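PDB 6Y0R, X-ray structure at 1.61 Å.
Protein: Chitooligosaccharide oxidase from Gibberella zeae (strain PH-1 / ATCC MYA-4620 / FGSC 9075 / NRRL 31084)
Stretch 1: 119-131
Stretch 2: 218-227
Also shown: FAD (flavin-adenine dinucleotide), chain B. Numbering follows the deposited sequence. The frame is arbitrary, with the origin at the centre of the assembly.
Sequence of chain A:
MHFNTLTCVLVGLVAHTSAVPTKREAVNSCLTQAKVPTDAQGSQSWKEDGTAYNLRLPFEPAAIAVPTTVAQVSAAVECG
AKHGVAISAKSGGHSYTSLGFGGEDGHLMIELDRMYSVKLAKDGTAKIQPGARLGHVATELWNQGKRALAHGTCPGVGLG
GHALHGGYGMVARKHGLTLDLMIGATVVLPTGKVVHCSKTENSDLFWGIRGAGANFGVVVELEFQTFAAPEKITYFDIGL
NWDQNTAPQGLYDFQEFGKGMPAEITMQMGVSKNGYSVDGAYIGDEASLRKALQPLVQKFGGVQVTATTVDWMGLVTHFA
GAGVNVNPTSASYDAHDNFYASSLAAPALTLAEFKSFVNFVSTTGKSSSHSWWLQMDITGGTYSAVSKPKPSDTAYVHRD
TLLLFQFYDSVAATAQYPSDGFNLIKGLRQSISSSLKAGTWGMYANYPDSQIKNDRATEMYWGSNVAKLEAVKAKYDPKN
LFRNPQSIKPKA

Stretch 1 119-131: KLAKDGTAKIQPG
Stretch 2 218-227: VVVELEFQTF

An antiparallel pair of strands satisfies its backbone polar groups in alternation, and a strand pair beside the FAD adenine in chitooligosaccharide oxidase illustrates the rule and its exceptions. Strand 125-128 runs against strand 218-225 with 160° between their N-to-C directions. Wide, hydrogen-bonded pairs (Ala126 with Phe224, Ile128 with Leu222; CA-CA 5.3 Å) alternate with narrow ones (Thr125 with Gln225, Lys127 with Glu223; CA-CA 4.5 Å). The paired residues are extended, -136/139 at Ala126 and -123/136 at Leu222, but Val220 breaks the pattern at -119/-11.

Each wide pair closes a two-bond ring: Ala126 N to Phe224 O is 2.9 Å and Phe224 N to Ala126 O 3.0 Å; Ile128 N to Leu222 O is 2.8 Å and Leu222 N to Ile128 O 2.9 Å. At the narrow pairs the amides face outward, so Lys127 N turns to Lys119 O and Lys127 O accepts from Lys119 N, both at 2.9 Å, making the first stretch a hairpin. Its type I turn, Ala121 to Gly124, is closed by Gly124 N to Ala121 O (3.1 Å), and Ala121 N reaches Thr125 O at 2.8 Å.

At the end of the turn, Gly124 O accepts twice from one residue, from Thr226 N at 2.9 Å and from Thr226 OG1 (chi1 p) at 2.6 Å. Gly124 has phi 88°, a value that favours glycine, and a CB there would lie 3.0 Å from Gln225 NE2. The Gln225 NE2 amide donates to Thr226 O at 3.1 Å; Gly124 O, 3.5 Å from Gln225 NE2, is at a poor angle and is not its acceptor.

Thr125, Lys127, Glu223 and Gln225 share one face. Thr125 OG1 (chi1 t) lies 2.8 Å from Glu223 OE2 and 3.1 Å from Phe224 O; its single proton could serve either. Lys127 (m, t, t, then 149°) lays its aliphatic chain along the acids, CD 3.5 Å from Glu221 OE2, while its NZ stays 4.5 Å from Glu223 OE2, opposite in charge but beyond a salt bridge.

Ala126, Ile128, Leu222 and Phe224 make the other face apolar. Ile128 (m, t) brings CD1 to 4.1 Å from Phe224 CD1 (chi1 m, chi2 83°), and just past the strand end, Thr226 CG2 meets Ala126 CB at 3.8 Å.

Past Ile128 the direct ladder gives way to other partners. Pro130 has no amide proton to donate; its CD packs 3.3 Å from Val220 O, and its CG 3.2 Å from Val219 O. A water bridges Gln129 NE2 (3.0 Å, water accepting) and Val220 O (2.7 Å, water donating). Val219 spends its backbone on the cofactor: Val219 N donates to FAD N1A at 3.0 Å, and FAD N6A donates to Val219 O at 2.9 Å.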

ATOM      1  N   LYS A 119      -4.996  16.276  12.568  1.00 21.83           N
ATOM      2  CA  LYS A 119      -5.987  17.204  13.183  1.00 24.78           C
ATOM      3  C   LYS A 119      -7.397  16.702  12.942  1.00 23.27           C
ATOM      4  O   LYS A 119      -7.909  16.804  11.811  1.00 24.17           O
ATOM      5  CB  LYS A 119      -5.780  18.617  12.625  1.00 25.66           C
ATOM      6  CG  LYS A 119      -4.433  19.244  12.946  1.00 29.90           C
ATOM      7  CD  LYS A 119      -4.298  20.650  12.377  1.00 35.45           C
ATOM      8  CE  LYS A 119      -2.918  21.241  12.582  1.00 40.54           C
ATOM      9  NZ  LYS A 119      -2.754  22.487  11.781  1.00 47.10           N
ATOM     10  N   LEU A 120      -8.054  16.351  13.912  1.00 23.42           N
ATOM     11  CA  LEU A 120      -9.450  15.897  13.824  1.00 23.97           C
ATOM     12  C   LEU A 120     -10.352  17.051  14.232  1.00 27.15           C
ATOM     13  O   LEU A 120     -10.147  17.589  15.347  1.00 26.67           O
ATOM     14  CB  LEU A 120      -9.635  14.728  14.788  1.00 24.68           C
ATOM     15  CG  LEU A 120     -11.004  14.096  14.962  1.00 31.02           C
ATOM     16  CD1 LEU A 120     -11.492  13.471  13.678  1.00 26.74           C
ATOM     17  CD2 LEU A 120     -11.187  13.155  16.149  1.00 26.62           C
ATOM     18  N   ALA A 121     -11.353  17.188  13.463  1.00 27.50           N
ATOM     19  CA  ALA A 121     -12.350  18.275  13.653  1.00 30.34           C
ATOM     20  C   ALA A 121     -13.611  17.702  14.300  1.00 32.60           C
ATOM     21  O   ALA A 121     -13.821  16.466  14.287  1.00 28.85           O
ATOM     22  CB  ALA A 121     -12.632  18.934  12.324  1.00 30.72           C
ATOM     23  N   LYS A 122     -14.458  18.572  14.852  1.00 36.74           N
ATOM     24  CA  LYS A 122     -15.647  18.122  15.606  1.00 38.07           C
ATOM     25  C   LYS A 122     -16.637  17.417  14.674  1.00 35.62           C
ATOM     26  O   LYS A 122     -17.355  16.556  15.161  1.00 36.02           O
ATOM     27  CB  LYS A 122     -16.267  19.302  16.360  1.00 43.20           C
ATOM     28  CG  LYS A 122     -15.505  19.679  17.624  1.00 52.92           C
ATOM     29  CD  LYS A 122     -16.374  20.187  18.773  1.00 63.32           C
ATOM     30  CE  LYS A 122     -15.779  19.913  20.142  1.00 68.93           C
ATOM     31  NZ  LYS A 122     -16.581  20.549  21.215  1.00 72.91           N
ATOM     32  N   ASP A 123     -16.630  17.694  13.369  1.00 33.05           N
ATOM     33  CA  ASP A 123     -17.586  17.042  12.439  1.00 31.52           C
ATOM     34  C   ASP A 123     -17.078  15.659  11.973  1.00 30.55           C
ATOM     35  O   ASP A 123     -17.760  15.058  11.139  1.00 30.16           O
ATOM     36  CB  ASP A 123     -17.909  17.966  11.266  1.00 35.64           C
ATOM     37  CG  ASP A 123     -16.728  18.289  10.373  1.00 36.49           C
ATOM     38  OD1 ASP A 123     -15.644  17.761  10.633  1.00 30.83           O
ATOM     39  OD2 ASP A 123     -16.923  19.048   9.410  1.00 39.41           O
ATOM     40  N   GLY A 124     -15.946  15.169  12.487  1.00 27.75           N
ATOM     41  CA  GLY A 124     -15.420  13.829  12.151  1.00 25.10           C
ATOM     42  C   GLY A 124     -14.530  13.848  10.908  1.00 26.68           C
ATOM     43  O   GLY A 124     -13.942  12.808  10.549  1.00 27.41           O
ATOM     44  N   THR A 125     -14.344  15.004  10.298  1.00 24.26           N
ATOM     45  CA  THR A 125     -13.316  15.172   9.232  1.00 26.09           C
ATOM     46  C   THR A 125     -11.933  15.332   9.868  1.00 25.51           C
ATOM     47  O   THR A 125     -11.801  15.817  11.007  1.00 24.46           O
ATOM     48  CB  THR A 125     -13.640  16.359   8.324  1.00 27.15           C
ATOM     49  OG1 THR A 125     -12.676  16.338   7.277  1.00 49.66           O
ATOM     50  CG2 THR A 125     -13.506  17.669   9.046  1.00 24.55           C
ATOM     51  N   ALA A 126     -10.881  14.925   9.175  1.00 22.05           N
ATOM     52  CA  ALA A 126      -9.508  15.016   9.679  1.00 22.64           C
ATOM     53  C   ALA A 126      -8.600  15.535   8.571  1.00 22.82           C
ATOM     54  O   ALA A 126      -8.748  15.085   7.447  1.00 23.10           O
ATOM     55  CB  ALA A 126      -9.020  13.674  10.159  1.00 25.17           C
ATOM     56  N   LYS A 127      -7.674  16.408   8.917  1.00 21.56           N
ATOM     57  CA  LYS A 127      -6.641  16.897   7.994  1.00 21.75           C
ATOM     58  C   LYS A 127      -5.332  16.309   8.479  1.00 22.62           C
ATOM     59  O   LYS A 127      -4.946  16.536   9.659  1.00 21.56           O
ATOM     60  CB  LYS A 127      -6.590  18.420   8.002  1.00 25.17           C
ATOM     61  CG  LYS A 127      -7.849  19.026   7.413  1.00 30.13           C
ATOM     62  CD  LYS A 127      -7.850  20.534   7.378  1.00 33.75           C
ATOM     63  CE  LYS A 127      -9.017  21.041   6.565  1.00 38.46           C
ATOM     64  NZ  LYS A 127      -9.489  22.347   7.076  1.00 46.80           N
ATOM     65  N   ILE A 128      -4.662  15.555   7.612  1.00 19.15           N
ATOM     66  CA  ILE A 128      -3.450  14.802   7.988  1.00 18.50           C
ATOM     67  C   ILE A 128      -2.343  15.094   6.988  1.00 20.73           C
ATOM     68  O   ILE A 128      -2.601  15.036   5.774  1.00 19.63           O
ATOM     69  CB  ILE A 128      -3.756  13.309   8.081  1.00 17.67           C
ATOM     70  CG1 ILE A 128      -5.037  13.070   8.889  1.00 18.77           C
ATOM     71  CG2 ILE A 128      -2.542  12.588   8.623  1.00 19.97           C
ATOM     72  CD1 ILE A 128      -5.450  11.606   8.981  1.00 19.84           C
ATOM     73  N   GLN A 129      -1.174  15.386   7.503  1.00 19.28           N
ATOM     74  CA  GLN A 129       0.043  15.519   6.682  1.00 21.05           C
ATOM     75  C   GLN A 129       0.473  14.132   6.244  1.00 21.32           C
ATOM     76  O   GLN A 129       0.392  13.180   7.010  1.00 19.99           O
ATOM     77  CB  GLN A 129       1.119  16.296   7.430  1.00 21.06           C
ATOM     78  CG  GLN A 129       0.675  17.752   7.663  1.00 22.68           C
ATOM     79  CD  GLN A 129       1.746  18.592   8.324  1.00 23.71           C
ATOM     80  OE1 GLN A 129       2.471  18.156   9.224  1.00 22.76           O
ATOM     81  NE2 GLN A 129       1.957  19.789   7.779  1.00 23.22           N
ATOM     82  N   PRO A 130       0.912  13.959   4.989  1.00 20.97           N
ATOM     83  CA  PRO A 130       1.233  12.612   4.492  1.00 20.64           C
ATOM     84  C   PRO A 130       2.454  11.957   5.146  1.00 19.10           C
ATOM     85  O   PRO A 130       2.569  10.744   5.088  1.00 17.66           O
ATOM     86  CB  PRO A 130       1.531  12.835   3.000  1.00 21.18           C
ATOM     87  CG  PRO A 130       1.948  14.294   2.937  1.00 22.75           C
ATOM     88  CD  PRO A 130       1.094  15.008   3.979  1.00 23.41           C
ATOM     89  N   GLY A 131       3.343  12.743   5.744  1.00 17.11           N
ATOM     90  CA  GLY A 131       4.483  12.234   6.510  1.00 18.84           C
ATOM     91  C   GLY A 131       4.078  11.579   7.841  1.00 16.74           C
ATOM     92  O   GLY A 131       4.926  10.962   8.426  1.00 19.57           O
ATOM     93  N   VAL A 218       3.609  17.176  -5.147  1.00 20.54           N
ATOM     94  CA  VAL A 218       3.787  16.725  -3.737  1.00 19.60           C
ATOM     95  C   VAL A 218       2.466  16.946  -3.012  1.00 21.14           C
ATOM     96  O   VAL A 218       2.018  18.089  -2.839  1.00 19.89           O
ATOM     97  CB  VAL A 218       4.946  17.420  -3.024  1.00 20.93           C
ATOM     98  CG1 VAL A 218       5.094  16.826  -1.622  1.00 20.31           C
ATOM     99  CG2 VAL A 218       6.271  17.360  -3.765  1.00 20.15           C
ATOM    100  N   VAL A 219       1.845  15.872  -2.536  1.00 18.88           N
ATOM    101  CA  VAL A 219       0.647  15.999  -1.679  1.00 20.16           C
ATOM    102  C   VAL A 219       1.174  16.477  -0.331  1.00 19.86           C
ATOM    103  O   VAL A 219       2.169  15.922   0.148  1.00 20.24           O
ATOM    104  CB  VAL A 219      -0.156  14.688  -1.609  1.00 19.95           C
ATOM    105  CG1 VAL A 219      -1.317  14.808  -0.625  1.00 20.61           C
ATOM    106  CG2 VAL A 219      -0.660  14.321  -3.005  1.00 20.23           C
ATOM    107  N   VAL A 220       0.605  17.547   0.232  1.00 19.43           N
ATOM    108  CA  VAL A 220       1.127  18.086   1.533  1.00 19.42           C
ATOM    109  C   VAL A 220       0.034  18.030   2.605  1.00 19.13           C
ATOM    110  O   VAL A 220       0.399  18.231   3.770  1.00 19.67           O
ATOM    111  CB  VAL A 220       1.653  19.530   1.394  1.00 20.76           C
ATOM    112  CG1 VAL A 220       2.916  19.563   0.580  1.00 19.41           C
ATOM    113  CG2 VAL A 220       0.602  20.440   0.792  1.00 20.66           C
ATOM    114  N   GLU A 221      -1.202  17.760   2.241  1.00 19.47           N
ATOM    115  CA  GLU A 221      -2.339  17.529   3.172  1.00 21.33           C
ATOM    116  C   GLU A 221      -3.371  16.626   2.510  1.00 21.74           C
ATOM    117  O   GLU A 221      -3.731  16.798   1.322  1.00 21.05           O
ATOM    118  CB  GLU A 221      -2.991  18.850   3.592  1.00 23.60           C
ATOM    119  CG  GLU A 221      -3.900  18.704   4.807  1.00 27.69           C
ATOM    120  CD  GLU A 221      -4.649  19.980   5.182  1.00 35.35           C
ATOM    121  OE1 GLU A 221      -4.143  20.706   6.051  1.00 40.82           O
ATOM    122  OE2 GLU A 221      -5.747  20.236   4.601  1.00 39.30           O
ATOM    123  N   LEU A 222      -3.916  15.722   3.297  1.00 21.28           N
ATOM    124  CA  LEU A 222      -5.020  14.851   2.910  1.00 19.84           C
ATOM    125  C   LEU A 222      -6.141  15.083   3.900  1.00 20.90           C
ATOM    126  O   LEU A 222      -5.842  15.128   5.104  1.00 23.05           O
ATOM    127  CB  LEU A 222      -4.575  13.386   2.971  1.00 20.62           C
ATOM    128  CG  LEU A 222      -3.504  13.041   1.942  1.00 22.50           C
ATOM    129  CD1 LEU A 222      -2.836  11.724   2.264  1.00 26.07           C
ATOM    130  CD2 LEU A 222      -4.155  13.005   0.572  1.00 26.48           C
ATOM    131  N   GLU A 223      -7.357  15.198   3.399  1.00 20.75           N
ATOM    132  CA  GLU A 223      -8.541  15.338   4.270  1.00 21.89           C
ATOM    133  C   GLU A 223      -9.390  14.092   4.101  1.00 21.18           C
ATOM    134  O   GLU A 223      -9.638  13.666   2.980  1.00 21.15           O
ATOM    135  CB  GLU A 223      -9.329  16.603   3.932  1.00 24.71           C
ATOM    136  CG  GLU A 223     -10.486  16.827   4.900  1.00 30.61           C
ATOM    137  CD  GLU A 223     -11.106  18.213   4.869  1.00 38.98           C
ATOM    138  OE1 GLU A 223     -11.007  18.896   3.796  1.00 34.95           O
ATOM    139  OE2 GLU A 223     -11.674  18.603   5.925  1.00 39.18           O
ATOM    140  N   PHE A 224      -9.929  13.579   5.196  1.00 19.28           N
ATOM    141  CA  PHE A 224     -10.754  12.355   5.218  1.00 19.17           C
ATOM    142  C   PHE A 224     -12.016  12.557   6.056  1.00 19.47           C
ATOM    143  O   PHE A 224     -11.988  13.314   7.037  1.00 22.10           O
ATOM    144  CB  PHE A 224      -9.997  11.197   5.884  1.00 19.46           C
ATOM    145  CG  PHE A 224      -8.693  10.808   5.231  1.00 18.37           C
ATOM    146  CD1 PHE A 224      -7.532  11.506   5.507  1.00 18.01           C
ATOM    147  CD2 PHE A 224      -8.674   9.770   4.299  1.00 19.45           C
ATOM    148  CE1 PHE A 224      -6.340  11.157   4.886  1.00 19.51           C
ATOM    149  CE2 PHE A 224      -7.486   9.423   3.671  1.00 20.38           C
ATOM    150  CZ  PHE A 224      -6.322  10.103   3.991  1.00 19.56           C
ATOM    151  N   GLN A 225     -13.039  11.796   5.733  1.00 20.66           N
ATOM    152  CA  GLN A 225     -14.201  11.584   6.624  1.00 23.96           C
ATOM    153  C   GLN A 225     -13.884  10.345   7.460  1.00 22.11           C
ATOM    154  O   GLN A 225     -13.935   9.212   6.919  1.00 23.97           O
ATOM    155  CB  GLN A 225     -15.499  11.408   5.843  1.00 26.69           C
ATOM    156  CG  GLN A 225     -16.703  11.185   6.760  1.00 30.05           C
ATOM    157  CD  GLN A 225     -16.872  12.282   7.793  1.00 39.82           C
ATOM    158  OE1 GLN A 225     -16.890  13.459   7.451  1.00 41.09           O
ATOM    159  NE2 GLN A 225     -16.949  11.917   9.073  1.00 38.62           N
ATOM    160  N   THR A 226     -13.515  10.542   8.727  1.00 21.68           N
ATOM    161  CA  THR A 226     -13.254   9.404   9.635  1.00 21.19           C
ATOM    162  C   THR A 226     -14.548   8.630   9.920  1.00 21.36           C
ATOM    163  O   THR A 226     -15.659   9.179   9.749  1.00 21.94           O
ATOM    164  CB  THR A 226     -12.585   9.849  10.948  1.00 21.33           C
ATOM    165  OG1 THR A 226     -13.601  10.500  11.723  1.00 21.18           O
ATOM    166  CG2 THR A 226     -11.362  10.706  10.728  1.00 21.38           C
ATOM    167  N   PHE A 227     -14.401   7.417  10.445  1.00 20.54           N
ATOM    168  CA  PHE A 227     -15.522   6.634  11.010  1.00 20.87           C
ATOM    169  C   PHE A 227     -15.256   6.444  12.508  1.00 18.15           C
ATOM    170  O   PHE A 227     -14.119   6.677  12.994  1.00 18.22           O
ATOM    171  CB  PHE A 227     -15.769   5.305  10.298  1.00 21.79           C
ATOM    172  CG  PHE A 227     -14.564   4.414  10.177  1.00 22.16           C
ATOM    173  CD1 PHE A 227     -14.235   3.503  11.174  1.00 20.30           C
ATOM    174  CD2 PHE A 227     -13.780   4.473   9.037  1.00 22.23           C
ATOM    175  CE1 PHE A 227     -13.122   2.677  11.047  1.00 23.09           C
ATOM    176  CE2 PHE A 227     -12.658   3.662   8.926  1.00 23.32           C
ATOM    177  CZ  PHE A 227     -12.337   2.768   9.923  1.00 21.92           C
TER
HETATM  178  PA  FAD B 501       7.210   6.026   0.234  1.00 15.29           P
HETATM  179  O1A FAD B 501       8.310   5.146  -0.202  1.00 14.49           O
HETATM  180  O2A FAD B 501       7.502   7.258   0.993  1.00 15.95           O
HETATM  181  O5B FAD B 501       6.306   6.443  -1.009  1.00 15.10           O
HETATM  182  C5B FAD B 501       5.618   5.479  -1.807  1.00 15.34           C
HETATM  183  C4B FAD B 501       5.263   6.096  -3.147  1.00 15.19           C
HETATM  184  O4B FAD B 501       4.342   7.197  -2.942  1.00 14.90           O
HETATM  185  C3B FAD B 501       6.413   6.717  -3.967  1.00 15.69           C
HETATM  186  O3B FAD B 501       6.106   6.701  -5.368  1.00 16.54           O
HETATM  187  C2B FAD B 501       6.426   8.155  -3.468  1.00 15.29           C
HETATM  188  O2B FAD B 501       7.088   9.080  -4.334  1.00 16.92           O
HETATM  189  C1B FAD B 501       4.951   8.421  -3.337  1.00 15.21           C
HETATM  190  N9A FAD B 501       4.602   9.442  -2.361  1.00 16.02           N
HETATM  191  C8A FAD B 501       4.751   9.345  -1.002  1.00 17.98           C
HETATM  192  N7A FAD B 501       4.347  10.439  -0.369  1.00 16.51           N
HETATM  193  C5A FAD B 501       3.922  11.291  -1.382  1.00 16.67           C
HETATM  194  C6A FAD B 501       3.396  12.597  -1.363  1.00 18.16           C
HETATM  195  N6A FAD B 501       3.176  13.248  -0.218  1.00 16.83           N
HETATM  196  N1A FAD B 501       3.098  13.195  -2.550  1.00 17.47           N
HETATM  197  C2A FAD B 501       3.358  12.498  -3.674  1.00 19.80           C
HETATM  198  N3A FAD B 501       3.828  11.254  -3.812  1.00 18.07           N
HETATM  199  C4A FAD B 501       4.100  10.695  -2.618  1.00 17.24           C
HETATM  200  N1  FAD B 501       0.080  -1.823   2.126  1.00 15.81           N
HETATM  201  C2  FAD B 501      -1.224  -2.067   2.324  1.00 16.63           C
HETATM  202  O2  FAD B 501      -2.099  -1.682   1.466  1.00 15.60           O
HETATM  203  N3  FAD B 501      -1.625  -2.698   3.467  1.00 16.96           N
HETATM  204  C4  FAD B 501      -0.753  -3.123   4.455  1.00 18.66           C
HETATM  205  O4  FAD B 501      -1.183  -3.680   5.480  1.00 19.77           O
HETATM  206  C4X FAD B 501       0.628  -2.868   4.276  1.00 19.26           C
HETATM  207  N5  FAD B 501       1.491  -3.211   5.236  1.00 20.21           N
HETATM  208  C5X FAD B 501       2.805  -2.825   5.086  1.00 18.99           C
HETATM  209  C6  FAD B 501       3.732  -3.109   6.124  1.00 18.63           C
HETATM  210  C7  FAD B 501       5.066  -2.756   6.001  1.00 17.73           C
HETATM  211  C7M FAD B 501       6.056  -3.088   7.100  1.00 18.86           C
HETATM  212  C8  FAD B 501       5.512  -2.029   4.822  1.00 16.24           C
HETATM  213  C8M FAD B 501       6.924  -1.501   4.663  1.00 17.24           C
HETATM  214  C9  FAD B 501       4.584  -1.797   3.785  1.00 18.27           C
HETATM  215  C9A FAD B 501       3.243  -2.188   3.898  1.00 17.85           C
HETATM  216  N10 FAD B 501       2.323  -1.907   2.873  1.00 17.13           N
HETATM  217  C10 FAD B 501       0.966  -2.206   3.041  1.00 17.39           C
HETATM  218  C1' FAD B 501       2.735  -1.275   1.615  1.00 16.50           C
HETATM  219  C2' FAD B 501       2.572   0.245   1.678  1.00 16.12           C
HETATM  220  O2' FAD B 501       1.198   0.612   1.539  1.00 14.90           O
HETATM  221  C3' FAD B 501       3.387   0.843   0.560  1.00 17.02           C
HETATM  222  O3' FAD B 501       4.756   0.446   0.808  1.00 15.69           O
HETATM  223  C4' FAD B 501       3.225   2.364   0.541  1.00 18.13           C
HETATM  224  O4' FAD B 501       3.428   2.901  -0.778  1.00 19.36           O
HETATM  225  C5' FAD B 501       4.198   2.977   1.507  1.00 15.21           C
HETATM  226  O5' FAD B 501       3.947   4.386   1.669  1.00 15.69           O
HETATM  227  P   FAD B 501       5.124   5.271   2.256  1.00 14.90           P
HETATM  228  O1P FAD B 501       4.649   6.673   2.353  1.00 15.18           O
HETATM  229  O2P FAD B 501       5.723   4.662   3.471  1.00 15.29           O
HETATM  230  O3P FAD B 501       6.248   5.072   1.107  1.00 15.28           O
HETATM  231  O   HOH W   1       0.167  20.395   5.448  1.00 29.93           O